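PDB 7JKA: m3DLH protein from Halieaceae bacterium, which probably hydrolyses dienelactones and related esters as an alpha/beta-hydrolase, and may also cleave phosphotriesters. Local coordinates for residues R82-M87 against R91-G96; A110-L115 against A146-I151; A127-C132 against N244-V249; G134-L139 against G157-L162; Y208-H213 against E235-T240. All coordinates share one frame; numbering follows the deposited sequence. Where two conformers were deposited one is given.

Contact 1: residues R82-M87 against R91-G96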
# COMPACT_ATOMS: atom_id res chain seq x y z
N ARG A 82 11.19 11.78 5.06
CA ARG A 82 12.48 11.15 5.31
C ARG A 82 12.56 9.79 4.62
O ARG A 82 11.58 9.04 4.56
CB ARG A 82 12.72 11.02 6.82
CG ARG A 82 13.22 12.33 7.49
CD ARG A 82 13.45 12.23 9.04
NE ARG A 82 12.20 12.00 9.80
CZ ARG A 82 11.47 12.97 10.34
NH1 ARG A 82 10.35 12.69 11.02
NH2 ARG A 82 11.86 14.23 10.23
N LEU A 83 13.74 9.47 4.10
CA LEU A 83 13.97 8.26 3.32
C LEU A 83 15.13 7.50 3.93
O LEU A 83 16.28 7.93 3.82
CB LEU A 83 14.23 8.61 1.85
CG LEU A 83 14.44 7.50 0.82
CD1 LEU A 83 13.21 6.62 0.72
CD2 LEU A 83 14.77 8.09 -0.54
N ILE A 84 14.83 6.36 4.56
CA ILE A 84 15.84 5.54 5.21
C ILE A 84 16.73 4.92 4.14
O ILE A 84 16.23 4.22 3.24
CB ILE A 84 15.19 4.46 6.09
CG1 ILE A 84 14.32 5.10 7.18
CG2 ILE A 84 16.24 3.53 6.69
CD1 ILE A 84 13.63 4.09 8.11
N ASP A 85 18.03 5.21 4.20
CA ASP A 85 18.99 4.59 3.29
C ASP A 85 20.02 3.73 4.01
O ASP A 85 20.80 3.05 3.35
CB ASP A 85 19.71 5.64 2.43
CG ASP A 85 20.47 6.68 3.25
OD1 ASP A 85 20.56 6.54 4.48
OD2 ASP A 85 20.97 7.66 2.64
N ASP A 86 20.04 3.76 5.34
CA ASP A 86 20.91 2.90 6.13
C ASP A 86 20.07 1.70 6.54
O ASP A 86 19.15 1.83 7.35
CB ASP A 86 21.47 3.65 7.33
CG ASP A 86 22.25 2.75 8.29
OD1 ASP A 86 22.74 1.67 7.87
OD2 ASP A 86 22.37 3.12 9.47
N MET A 87 20.37 0.53 5.97
CA MET A 87 19.51 -0.63 6.19
C MET A 87 19.47 -1.06 7.65
O MET A 87 18.51 -1.72 8.06
CB MET A 87 19.95 -1.79 5.30
CG MET A 87 18.91 -2.90 5.18
SD MET A 87 19.08 -3.89 3.67
CE MET A 87 18.27 -2.82 2.48
N ARG A 91 14.76 -2.09 10.17
CA ARG A 91 14.10 -2.97 11.14
C ARG A 91 13.70 -2.23 12.42
O ARG A 91 12.56 -2.42 12.88
CB ARG A 91 15.00 -4.18 11.42
CG ARG A 91 14.51 -5.07 12.54
CD ARG A 91 15.60 -6.04 13.01
NE ARG A 91 16.83 -5.34 13.40
CZ ARG A 91 16.97 -4.62 14.51
NH1 ARG A 91 18.13 -4.03 14.78
NH2 ARG A 91 15.95 -4.47 15.35
N PRO A 92 14.54 -1.40 13.03
CA PRO A 92 14.05 -0.66 14.21
C PRO A 92 12.81 0.17 13.95
O PRO A 92 11.92 0.24 14.80
CB PRO A 92 15.26 0.22 14.59
CG PRO A 92 16.43 -0.60 14.14
CD PRO A 92 15.99 -1.25 12.86
N ARG A 93 12.72 0.81 12.78
CA ARG A 93 11.54 1.60 12.45
C ARG A 93 10.33 0.70 12.29
O ARG A 93 9.28 0.96 12.87
CB ARG A 93 11.79 2.41 11.17
CG ARG A 93 10.58 3.17 10.65
CD ARG A 93 10.13 4.26 11.61
NE ARG A 93 9.00 5.04 11.10
CZ ARG A 93 8.10 5.64 11.88
NH1 ARG A 93 7.10 6.33 11.33
NH2 ARG A 93 8.17 5.54 13.19
N MET A 94 10.46 -0.39 11.52
CA MET A 94 9.33 -1.30 11.34
C MET A 94 8.91 -1.91 12.66
O MET A 94 7.71 -1.97 12.96
CB MET A 94 9.70 -2.41 10.34
CG MET A 94 10.05 -1.85 8.96
SD MET A 94 10.67 -3.08 7.76
CE MET A 94 9.47 -4.40 7.89
N GLU A 95 9.86 -2.35 13.47
CA GLU A 95 9.48 -2.97 14.73
C GLU A 95 8.85 -1.96 15.67
O GLU A 95 7.95 -2.32 16.44
CB GLU A 95 10.68 -3.67 15.37
CG GLU A 95 11.09 -4.90 14.55
CD GLU A 95 12.24 -5.66 15.18
OE1 GLU A 95 12.77 -5.18 16.20
OE2 GLU A 95 12.61 -6.73 14.63
N GLY A 96 9.28 -0.70 15.62
CA GLY A 96 8.63 0.30 16.45
C GLY A 96 7.18 0.47 16.08
O GLY A 96 6.32 0.66 16.94
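Ile84 and Arg93 face each other with their CA atoms 9.3 Å apart, where the loop 82-87 runs beside the first turns of helix 90-98. This is a surface loop-helix contact of the alpha/beta-hydrolase fold. Toward the helix start the backbones draw closer, to 7.7 Å between the CA atoms of Met87 and Arg91. No hydrogen bond joins the segments. Met87 O stays 4.3 Å from Arg91 N, and that amide is buried by the contact without finding an acceptor.

The side-chain contact is one apolar touch. Ile84 has CG1 anti to its own carbonyl carbon (chi1 -60°), and the extended arm beyond it carries CD1 up to the helix, 3.9 Å from Arg93 CB. The two side chains meet at about a right angle, so the methyl rests against the CB-CG portion of the arginine. Arginine suits this mixed position: its first carbons offer a greasy patch to isoleucine, while the bend at chi2 turns the guanidinium aside to Leu77 O and His78 ND1. Ile84 is itself tied through its backbone to Phe52.

Arg91, exposed on the helix, has Pro92 CD over the centre of one face of its guanidinium. The carboxyl carbon of Glu95 lies in the guanidinium plane at its edge, in a salt bridge whose hydrogen bond, Arg91 NH2 to Glu95 OE1 at 3.4 Å, is weak.

Contact 2: residues A110-L115 against A146-I151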
# COMPACT_ATOMS: atom_id res chain seq x y z
N ALA A 110 -3.91 9.25 8.46
CA ALA A 110 -3.62 10.62 8.07
C ALA A 110 -3.40 10.73 6.57
O ALA A 110 -3.87 11.68 5.94
CB ALA A 110 -2.39 11.14 8.81
N ALA A 111 -2.75 9.73 5.96
CA ALA A 111 -2.61 9.74 4.51
C ALA A 111 -3.96 9.59 3.82
O ALA A 111 -4.27 10.33 2.89
CB ALA A 111 -1.63 8.65 4.06
N LEU A 112 -4.83 8.69 4.32
CA LEU A 112 -6.14 8.54 3.68
C LEU A 112 -6.97 9.81 3.82
O LEU A 112 -7.61 10.26 2.87
CB LEU A 112 -6.89 7.36 4.31
CG LEU A 112 -8.27 7.05 3.70
CD1 LEU A 112 -8.14 6.77 2.21
CD2 LEU A 112 -8.92 5.89 4.43
N ASP A 113 -6.98 10.39 5.03
CA ASP A 113 -7.75 11.62 5.24
C ASP A 113 -7.26 12.73 4.32
O ASP A 113 -8.07 13.49 3.76
CB ASP A 113 -7.63 12.06 6.69
CG ASP A 113 -8.43 11.20 7.63
OD1 ASP A 113 -9.25 10.36 7.20
OD2 ASP A 113 -8.19 11.37 8.86
N THR A 114 -5.95 12.83 4.16
CA THR A 114 -5.40 13.85 3.28
C THR A 114 -5.80 13.61 1.83
O THR A 114 -6.13 14.56 1.10
CB THR A 114 -3.89 13.90 3.45
OG1 THR A 114 -3.63 14.07 4.85
CG2 THR A 114 -3.35 15.07 2.72
N LEU A 115 -5.79 12.35 1.39
CA LEU A 115 -6.27 12.05 0.05
C LEU A 115 -7.72 12.50 -0.12
O LEU A 115 -8.07 13.15 -1.11
CB LEU A 115 -6.13 10.55 -0.19
CG LEU A 115 -6.76 10.04 -1.48
CD1 LEU A 115 -5.91 10.54 -2.63
CD2 LEU A 115 -6.81 8.50 -1.40
N ALA A 146 -11.22 1.78 8.34
CA ALA A 146 -11.33 2.91 7.44
C ALA A 146 -12.23 2.59 6.25
O ALA A 146 -12.40 1.43 5.84
CB ALA A 146 -9.93 3.32 6.97
N SER A 147 -12.82 3.64 5.69
CA SER A 147 -13.76 3.48 4.58
C SER A 147 -12.94 3.35 3.30
O SER A 147 -12.58 4.34 2.67
CB SER A 147 -14.72 4.66 4.52
OG SER A 147 -15.62 4.49 3.44
N LEU A 148 -12.64 2.11 2.93
CA LEU A 148 -11.87 1.77 1.72
C LEU A 148 -12.61 0.69 0.97
O LEU A 148 -13.03 -0.31 1.56
CB LEU A 148 -10.48 1.22 2.05
CG LEU A 148 -9.45 2.11 2.70
CD1 LEU A 148 -8.30 1.25 3.21
CD2 LEU A 148 -8.94 3.12 1.68
N GLY A 149 -12.75 0.86 -0.35
CA GLY A 149 -13.41 -0.15 -1.15
C GLY A 149 -12.50 -1.29 -1.56
O GLY A 149 -13.00 -2.38 -1.85
N ALA A 150 -11.18 -1.07 -1.58
CA ALA A 150 -10.27 -2.09 -2.08
C ALA A 150 -8.90 -1.87 -1.47
O ALA A 150 -8.50 -0.72 -1.22
CB ALA A 150 -10.14 -2.06 -3.61
N ILE A 151 -8.21 -2.97 -1.19
CA ILE A 151 -6.86 -2.94 -0.66
C ILE A 151 -6.07 -3.97 -1.45
O ILE A 151 -6.51 -5.11 -1.58
CB ILE A 151 -6.81 -3.30 0.84
CG1 ILE A 151 -7.70 -2.36 1.66
CG2 ILE A 151 -5.40 -3.24 1.34
CD1 ILE A 151 -9.05 -2.96 1.91
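Leu112 of helix 101-116 meets Ala146 and Leu148 in the turn that leads into strand 150-154, a buried joint of the alpha/beta-hydrolase fold between a packing helix and the entry to a central strand. No hydrogen bond crosses the segments, and the closest touches are between apolar side chains, formed by the two methyl branches of a single leucine, which reach different partners.

Leu112 sends CG out anti to its backbone N (chi1 -178°), straight from the helix toward the turn. Its CD2 comes to 3.8 Å from Ala146 CB, while its CD1 lies 3.8 Å from Leu148 CD2. The latter methyl sits between both branches, since Leu112 CD2 is also only 3.9 Å from Leu148 CD2. The two leucines slide past each other in opposite directions, so they interleave alongside one another instead of meeting end-on.

The residue types fit the space. Alanine lets the turn come close without filling the place of the leucine branch, and the forked ends of the leucines mesh. Helix 133-143 closes the group through Leu141, which touches both Ala146 and Leu148, and Val46 of strand 42-48 lies against Leu112.

Away from the turn, the same helix faces strand 14-22 with Thr114, next to Ile19 and Tyr21. Its hydroxyl is satisfied within the helix: Ala110 O receives Thr114 N from one face of its carbonyl plane and, from the opposite face, Thr114 OG1 at 2.6 Å.

Contact 3: residues A127-C132 against N244-V249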
# COMPACT_ATOMS: atom_id res chain seq x y z
N ALA A 127 -9.22 3.45 -2.50
CA ALA A 127 -8.42 2.24 -2.33
C ALA A 127 -7.11 2.58 -1.65
O ALA A 127 -6.67 3.73 -1.62
CB ALA A 127 -8.15 1.54 -3.67
N ALA A 128 -6.46 1.53 -1.14
CA ALA A 128 -5.10 1.65 -0.67
C ALA A 128 -4.28 0.52 -1.24
O ALA A 128 -4.73 -0.63 -1.25
CB ALA A 128 -5.01 1.60 0.88
N ILE A 129 -3.08 0.83 -1.70
CA ILE A 129 -2.12 -0.18 -2.10
C ILE A 129 -0.83 0.05 -1.34
O ILE A 129 -0.57 1.13 -0.80
CB ILE A 129 -1.86 -0.20 -3.61
CG1 ILE A 129 -1.03 1.00 -4.10
CG2 ILE A 129 -3.17 -0.33 -4.37
CD1 ILE A 129 -0.59 0.85 -5.59
N GLY A 130 0.00 -0.98 -1.31
CA GLY A 130 1.28 -0.84 -0.64
C GLY A 130 2.24 -1.91 -1.08
O GLY A 130 1.84 -3.02 -1.48
N PHE A 131 3.52 -1.58 -0.99
CA PHE A 131 4.62 -2.42 -1.43
C PHE A 131 5.43 -2.77 -0.20
O PHE A 131 5.80 -1.89 0.57
CB PHE A 131 5.46 -1.65 -2.46
CG PHE A 131 4.67 -1.26 -3.66
CD1 PHE A 131 3.90 -0.11 -3.65
CD2 PHE A 131 4.61 -2.12 -4.74
CE1 PHE A 131 3.12 0.22 -4.75
CE2 PHE A 131 3.83 -1.81 -5.86
CZ PHE A 131 3.07 -0.64 -5.85
N CYS A 132 5.69 -4.06 0.01
CA CYS A 132 6.45 -4.54 1.19
C CYS A 132 5.80 -4.01 2.45
O CYS A 132 4.59 -4.19 2.63
CB CYS A 132 7.90 -4.17 1.08
SG CYS A 132 8.55 -4.86 -0.27
N ASN A 244 -7.95 -4.93 -12.45
CA ASN A 244 -9.23 -5.63 -12.59
C ASN A 244 -10.09 -5.47 -11.34
O ASN A 244 -11.31 -5.33 -11.44
CB ASN A 244 -9.02 -7.13 -12.86
CG ASN A 244 -8.39 -7.42 -14.23
OD1 ASN A 244 -8.48 -6.64 -15.17
ND2 ASN A 244 -7.77 -8.60 -14.33
N LEU A 245 -9.47 -5.52 -10.16
CA LEU A 245 -10.21 -5.33 -8.91
C LEU A 245 -10.74 -3.91 -8.81
O LEU A 245 -11.91 -3.69 -8.48
CB LEU A 245 -9.32 -5.64 -7.70
CG LEU A 245 -10.02 -5.54 -6.34
CD1 LEU A 245 -11.22 -6.48 -6.26
CD2 LEU A 245 -9.04 -5.83 -5.22
N PHE A 246 -9.89 -2.93 -9.11
CA PHE A 246 -10.34 -1.54 -9.08
C PHE A 246 -11.50 -1.31 -10.04
O PHE A 246 -12.48 -0.63 -9.70
CB PHE A 246 -9.18 -0.61 -9.41
CG PHE A 246 -8.16 -0.46 -8.30
CD1 PHE A 246 -8.31 -1.12 -7.08
CD2 PHE A 246 -7.03 0.31 -8.50
CE1 PHE A 246 -7.36 -0.96 -6.06
CE2 PHE A 246 -6.08 0.48 -7.48
CZ PHE A 246 -6.24 -0.15 -6.28
N ASP A 247 -11.41 -1.87 -11.26
CA ASP A 247 -12.50 -1.69 -12.22
C ASP A 247 -13.80 -2.26 -11.68
O ASP A 247 -14.89 -1.68 -11.86
CB ASP A 247 -12.16 -2.37 -13.55
CG ASP A 247 -11.16 -1.61 -14.37
OD1 ASP A 247 -10.83 -0.46 -14.01
OD2 ASP A 247 -10.71 -2.17 -15.38
N GLU A 248 -13.71 -3.41 -11.02
CA GLU A 248 -14.89 -4.04 -10.44
C GLU A 248 -15.53 -3.13 -9.40
O GLU A 248 -16.76 -2.93 -9.39
CB GLU A 248 -14.47 -5.38 -9.84
CG GLU A 248 -15.55 -6.21 -9.23
CD GLU A 248 -14.96 -7.34 -8.42
OE1 GLU A 248 -14.45 -8.32 -9.02
OE2 GLU A 248 -14.97 -7.24 -7.18
N VAL A 249 -14.71 -2.54 -8.54
CA VAL A 249 -15.20 -1.74 -7.43
C VAL A 249 -15.62 -0.35 -7.88
O VAL A 249 -16.64 0.18 -7.42
CB VAL A 249 -14.12 -1.69 -6.33
CG1 VAL A 249 -14.59 -0.80 -5.17
CG2 VAL A 249 -13.79 -3.08 -5.85
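The ring of Phe246 reaches from helix 232-250 to strand 126-131, and two strand side chains meet its outer end. At its edge, near the ring plane, stands the CG2 methyl of Ile129, 3.6 Å from Phe246 CZ. Ala127 arrives obliquely, with its CB 3.5 Å from Phe246 CE1 and nearly as close to CZ. The ring of Phe250, one helical turn on, meets Phe246 with the planes at about 35°.

Phenylalanine spans this gap because it is long and flat: its CB leaves the helix to one side, yet the far ring carbons arrive between two strand residues. The small Ala127 lets the end of the ring come close to the strand, and the branched Ile129 closes the end. Ile129 keeps CG1 in the crowded position between its backbone N and carbonyl carbon (chi1 72°); CG2 is left as the branch that reaches the ring, and the two side chains cross at about a right angle.

Just past the strand's end, at the N-cap of helix 133-143, comes Cys132, whose unusual backbone (phi 54°, psi -126°) fits the strained nucleophile elbow of this family, making it the probable nucleophile.

Ala127 and Ile129 thus face helix 232-250, whereas Ala128 points away from it. Phe246 also touches Val45 of strand 42-48, Ala150 and Val152 of strand 150-154, and Leu65 of helix 56-67, so the helix is packed over three adjacent parallel strands and beside a second helix.

Contact 4: residues G134-L139 against G157-L162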
# COMPACT_ATOMS: atom_id res chain seq x y z
N GLY A 134 4.84 -1.17 3.14
CA GLY A 134 3.68 -0.37 2.73
C GLY A 134 2.42 -1.19 2.54
O GLY A 134 1.31 -0.71 2.81
N GLY A 135 2.56 -2.42 2.06
CA GLY A 135 1.39 -3.29 1.95
C GLY A 135 0.89 -3.69 3.32
O GLY A 135 -0.32 -3.73 3.56
N THR A 136 1.81 -4.04 4.22
CA THR A 136 1.42 -4.33 5.59
C THR A 136 0.67 -3.13 6.16
O THR A 136 -0.35 -3.30 6.84
CB THR A 136 2.67 -4.63 6.42
OG1 THR A 136 3.58 -5.46 5.66
CG2 THR A 136 2.29 -5.28 7.75
N THR A 137 1.15 -1.92 5.85
CA THR A 137 0.52 -0.68 6.31
C THR A 137 -0.88 -0.54 5.75
O THR A 137 -1.81 -0.17 6.48
CB THR A 137 1.39 0.51 5.89
OG1 THR A 137 2.68 0.39 6.51
CG2 THR A 137 0.79 1.83 6.38
N ALA A 138 -1.06 -0.85 4.46
CA ALA A 138 -2.39 -0.78 3.86
C ALA A 138 -3.37 -1.71 4.57
O ALA A 138 -4.54 -1.36 4.77
CB ALA A 138 -2.29 -1.08 2.36
N LEU A 139 -2.92 -2.91 4.95
CA LEU A 139 -3.79 -3.84 5.68
C LEU A 139 -4.07 -3.36 7.09
O LEU A 139 -5.16 -3.60 7.62
CB LEU A 139 -3.16 -5.24 5.69
CG LEU A 139 -3.25 -5.96 4.33
CD1 LEU A 139 -2.48 -7.29 4.39
CD2 LEU A 139 -4.71 -6.17 3.94
N GLY A 157 4.99 -8.13 3.84
CA GLY A 157 4.97 -8.88 5.08
C GLY A 157 3.59 -8.85 5.70
O GLY A 157 2.81 -7.91 5.49
N LEU A 158 3.27 -9.90 6.43
CA LEU A 158 1.96 -10.06 7.03
C LEU A 158 2.13 -10.28 8.53
O LEU A 158 3.09 -10.91 8.98
CB LEU A 158 1.21 -11.24 6.41
CG LEU A 158 1.03 -11.07 4.90
CD1 LEU A 158 0.62 -12.41 4.29
CD2 LEU A 158 0.01 -9.98 4.57
N LEU A 159 1.18 -9.79 9.30
CA LEU A 159 1.24 -10.07 10.73
C LEU A 159 -0.18 -10.18 11.26
O LEU A 159 -1.13 -9.71 10.63
CB LEU A 159 2.03 -8.99 11.48
CG LEU A 159 1.33 -7.71 11.90
CD1 LEU A 159 2.22 -6.97 12.91
CD2 LEU A 159 1.09 -6.84 10.68
N PRO A 160 -0.35 -10.78 12.43
CA PRO A 160 -1.71 -11.00 12.94
C PRO A 160 -2.43 -9.71 13.27
O PRO A 160 -1.83 -8.69 13.62
CB PRO A 160 -1.47 -11.83 14.20
CG PRO A 160 -0.15 -12.47 13.99
CD PRO A 160 0.66 -11.44 13.28
N GLU A 161 -3.76 -9.78 13.17
CA GLU A 161 -4.63 -8.69 13.59
C GLU A 161 -4.50 -8.42 15.09
O GLU A 161 -3.94 -9.22 15.85
CB GLU A 161 -6.09 -9.03 13.30
CG GLU A 161 -6.62 -10.14 14.22
CD GLU A 161 -8.10 -10.49 13.99
OE1 GLU A 161 -8.72 -9.90 13.08
OE2 GLU A 161 -8.63 -11.35 14.74
N LEU A 162 -5.04 -7.27 15.50
CA LEU A 162 -5.39 -7.05 16.89
C LEU A 162 -6.78 -7.63 17.14
O LEU A 162 -7.60 -7.71 16.21
CB LEU A 162 -5.38 -5.57 17.22
CG LEU A 162 -4.07 -4.79 17.08
CD1 LEU A 162 -4.34 -3.34 17.38
CD2 LEU A 162 -3.01 -5.32 18.04
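Thr136 and Gly157 form the tight part of this contact, where the helix after the presumed nucleophile elbow meets the loop following strand 150-154. Their CA atoms are 5.8 Å apart, and Thr136 OG1 donates a short hydrogen bond of 2.6 Å to Gly157 O. The donor stands above the carbonyl plane, 38° out of it, with a C=O...O angle of 121°. Thr136 reaches it by setting OG1 anti to its own carbonyl carbon (chi1 -42°). The single hydroxyl proton is directed mainly to Gly157 O, with a weak, shared interaction to Cys132 O.

Threonine serves both chemistries here: its other branch, CG2, meets a methyl of Leu159 at 3.5 Å between Thr136 CG2 and Leu159 CD2, the two side chains being about perpendicular. A valine in its place could keep that methyl contact but would probably leave the Gly157 carbonyl without its short donor and hold the loop less firmly at Gly157.

Away from this grip the contact thins. Leu139 and Leu158 touch through one methyl each, with Leu139 CD1 3.7 Å from Leu158 CD2. Leu158 leaves its backbone pointing away from the helix, and only the far end of the chain bends back. Leu158 and Leu159 are partly exposed, and the loop then moves off through the exposed Pro160.

Helix 133-143 packs between this loop and the sheet: Leu139 also packs on Ile151 and Thr153 of strand 150-154, Leu158 lies on Ala188 and Ile189 of helix 186-198, and Thr136 borders Trp104 of helix 101-116.

Contact 5: residues Y208-H213 against E235-T240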
# COMPACT_ATOMS: atom_id res chain seq x y z
N TYR A 208 2.42 -15.96 -6.64
CA TYR A 208 3.09 -15.83 -7.94
C TYR A 208 4.39 -16.64 -7.88
O TYR A 208 5.35 -16.24 -7.21
CB TYR A 208 3.36 -14.37 -8.26
CG TYR A 208 2.10 -13.60 -8.57
CD1 TYR A 208 1.52 -13.68 -9.84
CD2 TYR A 208 1.49 -12.79 -7.62
CE1 TYR A 208 0.35 -12.96 -10.13
CE2 TYR A 208 0.35 -12.09 -7.91
CZ TYR A 208 -0.22 -12.17 -9.17
OH TYR A 208 -1.37 -11.47 -9.48
N GLY A 209 4.41 -17.78 -8.56
CA GLY A 209 5.54 -18.67 -8.41
C GLY A 209 6.87 -18.09 -8.83
O GLY A 209 7.91 -18.43 -8.25
N ASN A 210 6.87 -17.20 -9.81
CA ASN A 210 8.15 -16.72 -10.33
C ASN A 210 8.92 -15.87 -9.32
O ASN A 210 10.13 -15.68 -9.47
CB ASN A 210 7.93 -15.89 -11.60
CG ASN A 210 7.43 -16.70 -12.78
OD1 ASN A 210 7.64 -17.92 -12.88
ND2 ASN A 210 6.79 -16.00 -13.72
N ALA A 211 8.25 -15.35 -8.31
CA ALA A 211 8.65 -14.09 -7.69
C ALA A 211 9.06 -14.25 -6.23
O ALA A 211 8.53 -15.09 -5.50
CB ALA A 211 7.51 -13.09 -7.77
N ALA A 212 9.98 -13.38 -5.81
CA ALA A 212 10.40 -13.33 -4.41
C ALA A 212 9.99 -11.99 -3.82
O ALA A 212 8.98 -11.42 -4.23
CB ALA A 212 11.91 -13.55 -4.29
N HIS A 213 10.77 -11.46 -2.87
CA HIS A 213 10.45 -10.14 -2.34
C HIS A 213 10.83 -9.05 -3.33
O HIS A 213 11.69 -9.23 -4.19
CB HIS A 213 11.17 -9.91 -1.01
CG HIS A 213 10.47 -8.95 -0.10
ND1 HIS A 213 9.28 -9.25 0.52
CD2 HIS A 213 10.80 -7.70 0.29
CE1 HIS A 213 8.91 -8.23 1.26
NE2 HIS A 213 9.81 -7.27 1.14
N GLU A 235 5.36 -8.46 -11.93
CA GLU A 235 4.98 -7.05 -11.80
C GLU A 235 3.79 -6.73 -12.69
O GLU A 235 2.81 -6.13 -12.25
CB GLU A 235 6.16 -6.14 -12.15
CG GLU A 235 5.73 -4.66 -11.99
CD GLU A 235 6.76 -3.67 -12.49
OE1 GLU A 235 7.53 -4.02 -13.41
OE2 GLU A 235 6.78 -2.52 -11.97
N ALA A 236 3.83 -7.18 -13.95
CA ALA A 236 2.74 -6.88 -14.87
C ALA A 236 1.47 -7.61 -14.49
O ALA A 236 0.37 -7.03 -14.50
CB ALA A 236 3.17 -7.25 -16.28
N ARG A 237 1.58 -8.90 -14.16
CA ARG A 237 0.38 -9.67 -13.81
C ARG A 237 -0.31 -9.10 -12.58
O ARG A 237 -1.54 -9.00 -12.54
CB ARG A 237 0.75 -11.13 -13.56
CG ARG A 237 1.15 -11.90 -14.81
CD ARG A 237 1.87 -13.15 -14.41
NE ARG A 237 2.07 -14.00 -15.56
CZ ARG A 237 2.72 -15.17 -15.51
NH1 ARG A 237 3.23 -15.60 -14.37
NH2 ARG A 237 2.83 -15.90 -16.61
N SER A 238 0.46 -8.80 -11.53
CA SER A 238 -0.14 -8.28 -10.31
C SER A 238 -0.72 -6.89 -10.52
O SER A 238 -1.76 -6.57 -9.95
CB SER A 238 0.89 -8.27 -9.18
OG SER A 238 2.03 -7.48 -9.48
N TRP A 239 -0.08 -6.04 -11.35
CA TRP A 239 -0.68 -4.74 -11.65
C TRP A 239 -2.00 -4.92 -12.38
O TRP A 239 -2.98 -4.21 -12.11
CB TRP A 239 0.29 -3.92 -12.49
CG TRP A 239 -0.02 -2.46 -12.58
CD1 TRP A 239 -0.48 -1.79 -13.68
CD2 TRP A 239 0.14 -1.49 -11.54
NE1 TRP A 239 -0.64 -0.46 -13.37
CE2 TRP A 239 -0.26 -0.24 -12.07
CE3 TRP A 239 0.58 -1.54 -10.21
CZ2 TRP A 239 -0.23 0.95 -11.33
CZ3 TRP A 239 0.61 -0.36 -9.47
CH2 TRP A 239 0.21 0.86 -10.03
N THR A 240 -2.06 -5.87 -13.31
CA THR A 240 -3.31 -6.14 -14.00
C THR A 240 -4.37 -6.64 -13.03
O THR A 240 -5.54 -6.25 -13.12
CB THR A 240 -3.08 -7.18 -15.10
OG1 THR A 240 -2.26 -6.58 -16.12
CG2 THR A 240 -4.39 -7.65 -15.74
O HOH W 1 -2.58 -12.16 -11.75
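Tyr208 OH bonds to a water at 2.7 Å, and that water lies at the edge of the tyrosine ring, in its plane. The water in turn donates a weak bond to Arg237 O, 3.4 Å from its oxygen, thus bridging the end of strand 203-208 to helix 232-250.

No direct hydrogen bond crosses the segments, and packing carries the rest. The phenol lies close along the helix backbone: Tyr208 OH is 3.5 Å from Ser238 CA, and Tyr208 CE1 is 3.9 Å from Arg237 CB. Tyrosine is apt here because its ring packs against helix carbons while its hydroxyl reaches the water. Its CG is anti to the carbonyl carbon (chi1 -70°), which directs the ring at the helix. Ser238 meets the ring with its CA and CB, its OG being occupied by Thr234 O one turn earlier. A leucine at Tyr208 would probably leave the bridging water without its stronger partner and open a gap beside Arg237 and Ser238.

Arg237 extends past the ring in the opposite direction, and the guanidinium and ring planes are 26° apart. Asn210, in the type I turn from Tyr208 to Ala211, crosses it with ND2 3.6 Å from Arg237 NH1. Both nitrogens are donors, so they cannot bond to each other; Asn210 ND2 has instead a weak bond to Glu231. The chemistry therefore implies a joint made mainly by ring packing, with one water adding only a weak link to the helix backbone, whereas the charged end of the exposed Arg237 lies at the surface.

Overall arrangement
Contacts 2 to 5 are set on or around the central sheet of the alpha/beta-hydrolase fold; contact 1 lies at the surface. Contacts 2 and 3 meet on the sheet, their centres 12 Å apart, through neighbouring strands 150-154 and 126-131; along the chain their segments alternate. Contact 4 lies within the loop closed by contact 3 and continues directly from its strand into helix 133-143. Contact 5, also nested in that loop, shares helix 232-250 with contact 3. There Cys132 lies against His213, and Asp181 holds ND1 of that histidine, an arrangement consistent with a Cys-His-Asp catalytic triad. Contact 1 precedes the others and stays peripheral, about 25 Å between centres from contacts 3 and 5.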